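Local coordinates for transcriptional regulator, PadR family (Enterococcus faecalis, PDB 3HHH), which probably binds DNA through a winged helix-turn-helix domain as a dimeric transcriptional regulator of the PadR family, at residues B[17-22]-B[60-65]. Numbering follows the deposited sequence.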
loop_
_atom_site.group_PDB
_atom_site.type_symbol
_atom_site.label_atom_id
_atom_site.label_comp_id
_atom_site.label_asym_id
_atom_site.label_seq_id
_atom_site.Cartn_x
_atom_site.Cartn_y
_atom_site.Cartn_z
ATOM N N LEU B 17 -0.476 0.960 10.334
ATOM C CA LEU B 17 0.662 1.299 11.184
ATOM C C LEU B 17 0.268 2.266 12.297
ATOM O O LEU B 17 0.789 2.188 13.405
ATOM C CB LEU B 17 1.787 1.918 10.349
ATOM C CG LEU B 17 2.437 1.032 9.287
ATOM C CD1 LEU B 17 3.551 1.806 8.596
ATOM C CD2 LEU B 17 2.970 -0.269 9.898
ATOM N N VAL B 18 -0.642 3.186 11.992
ATOM C CA VAL B 18 -1.144 4.124 12.991
ATOM C C VAL B 18 -1.879 3.357 14.087
ATOM O O VAL B 18 -1.618 3.563 15.269
ATOM C CB VAL B 18 -2.055 5.208 12.359
ATOM C CG1 VAL B 18 -2.873 5.924 13.422
ATOM C CG2 VAL B 18 -1.213 6.202 11.568
ATOM N N LEU B 19 -2.779 2.460 13.697
ATOM C CA LEU B 19 -3.459 1.616 14.675
ATOM C C LEU B 19 -2.425 0.884 15.533
ATOM O O LEU B 19 -2.531 0.866 16.764
ATOM C CB LEU B 19 -4.392 0.608 13.991
ATOM C CG LEU B 19 -5.660 1.145 13.319
ATOM C CD1 LEU B 19 -6.501 -0.017 12.798
ATOM C CD2 LEU B 19 -6.478 2.006 14.264
ATOM N N ALA B 20 -1.418 0.313 14.871
ATOM C CA ALA B 20 -0.334 -0.411 15.536
ATOM C C ALA B 20 0.338 0.424 16.619
ATOM O O ALA B 20 0.502 -0.040 17.752
ATOM C CB ALA B 20 0.699 -0.863 14.515
ATOM N N ILE B 21 0.722 1.651 16.266
ATOM C CA ILE B 21 1.392 2.553 17.207
ATOM C C ILE B 21 0.510 2.867 18.419
ATOM O O ILE B 21 0.979 2.829 19.557
ATOM C CB ILE B 21 1.825 3.867 16.528
ATOM C CG1 ILE B 21 2.951 3.603 15.527
ATOM C CG2 ILE B 21 2.297 4.878 17.561
ATOM C CD1 ILE B 21 3.164 4.735 14.539
ATOM N N ILE B 22 -0.764 3.156 18.174
ATOM C CA ILE B 22 -1.712 3.456 19.252
ATOM C C ILE B 22 -1.908 2.255 20.201
ATOM O O ILE B 22 -2.030 2.432 21.420
ATOM C CB ILE B 22 -3.081 3.923 18.690
ATOM C CG1 ILE B 22 -2.936 5.246 17.916
ATOM C CG2 ILE B 22 -4.087 4.109 19.805
ATOM C CD1 ILE B 22 -4.144 5.595 17.048
ATOM N N GLN B 60 -14.859 4.952 15.116
ATOM C CA GLN B 60 -14.813 4.459 16.501
ATOM C C GLN B 60 -13.862 3.274 16.716
ATOM O O GLN B 60 -14.067 2.452 17.612
ATOM C CB GLN B 60 -16.232 4.151 17.010
ATOM C CG GLN B 60 -17.105 5.400 17.140
ATOM C CD GLN B 60 -18.590 5.093 17.199
ATOM O OE1 GLN B 60 -19.127 4.376 16.353
ATOM N NE2 GLN B 60 -19.267 5.652 18.193
ATOM N N TRP B 61 -12.812 3.204 15.899
ATOM C CA TRP B 61 -11.746 2.221 16.093
ATOM C C TRP B 61 -10.759 2.719 17.151
ATOM O O TRP B 61 -10.096 1.922 17.813
ATOM C CB TRP B 61 -11.032 1.929 14.772
ATOM C CG TRP B 61 -11.927 1.278 13.763
ATOM C CD1 TRP B 61 -12.741 0.202 13.968
ATOM C CD2 TRP B 61 -12.097 1.656 12.391
ATOM N NE1 TRP B 61 -13.411 -0.113 12.811
ATOM C CE2 TRP B 61 -13.034 0.763 11.826
ATOM C CE3 TRP B 61 -11.551 2.660 11.584
ATOM C CZ2 TRP B 61 -13.440 0.846 10.490
ATOM C CZ3 TRP B 61 -11.956 2.743 10.254
ATOM C CH2 TRP B 61 -12.892 1.842 9.724
ATOM N N VAL B 62 -10.672 4.041 17.303
ATOM C CA VAL B 62 -9.929 4.657 18.399
ATOM C C VAL B 62 -10.838 5.609 19.180
ATOM O O VAL B 62 -11.763 6.191 18.614
ATOM C CB VAL B 62 -8.698 5.445 17.885
ATOM C CG1 VAL B 62 -7.743 4.518 17.133
ATOM C CG2 VAL B 62 -9.125 6.618 17.000
ATOM N N ILE B 63 -10.587 5.737 20.482
ATOM C CA ILE B 63 -11.202 6.781 21.297
ATOM C C ILE B 63 -10.182 7.898 21.476
ATOM O O ILE B 63 -8.991 7.632 21.632
ATOM C CB ILE B 63 -11.610 6.279 22.699
ATOM C CG1 ILE B 63 -12.553 5.078 22.595
ATOM C CG2 ILE B 63 -12.281 7.403 23.492
ATOM C CD1 ILE B 63 -12.957 4.496 23.940
ATOM N N ALA B 64 -10.660 9.142 21.458
ATOM C CA ALA B 64 -9.815 10.319 21.645
ATOM C C ALA B 64 -10.232 11.079 22.902
ATOM O O ALA B 64 -11.421 11.194 23.209
ATOM C CB ALA B 64 -9.905 11.227 20.431
ATOM N N GLU B 65 -9.248 11.603 23.622
ATOM C CA GLU B 65 -9.511 12.305 24.873
ATOM C C GLU B 65 -8.329 13.200 25.234
ATOM O O GLU B 65 -7.180 12.858 24.952
ATOM C CB GLU B 65 -9.816 11.283 25.976
ATOM C CG GLU B 65 -9.404 11.673 27.384
ATOM C CD GLU B 65 -9.651 10.552 28.368
ATOM O OE1 GLU B 65 -8.712 9.764 28.614
ATOM O OE2 GLU B 65 -10.787 10.445 28.878
#
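V62 meets both L19 and I22, and the first torsions place the branches that touch. In V62 a chi1 of -60° sets CG1 opposite its own carbonyl carbon, aimed at the helix; CG of L19 (chi1 -70°) and CG1 of I22 stand in the same relation to their backbones, and an extended chi2 of 166° carries I22 CD1 out toward the strand. The outcome is a small apolar cluster with one methyl group at its centre: CG1 of V62 lies 4.0 Å from CD2 of L19 and 3.8 Å from CD1 of I22. The two helical residues, three apart in sequence and hence nearly one turn apart, present their end methyls to the same valine methyl, which sits over the gap between them. They do so differently, since the I22 side chain runs roughly perpendicular to that of V62, whereas L19 approaches it at a slant, its methyl end coming nearer than its CB direction would suggest.

The contact exemplifies how a winged helix-turn-helix domain joins the base of its wing to its helical core. Helix 13-24 supplies L19 and I22; V62 opens strand 62-69, the first strand of the two-stranded antiparallel hairpin, just after the Schellman motif at Q60 that ends helix 46-58. L56 of that helix and L80 of the partner strand touch both L19 and V62, and I32 of helix 29-37 packs on I22, so the junction is continuous with the core of the domain.

With 130 Å² buried and separations at ordinary van der Waals distance, the chemistry is purely dispersive and hydrophobic. Methyl contacts of this kind impose little directionality, so the orientation of the strand against the helix is probably set jointly with L56, L80 and the backbone pairing of the hairpin.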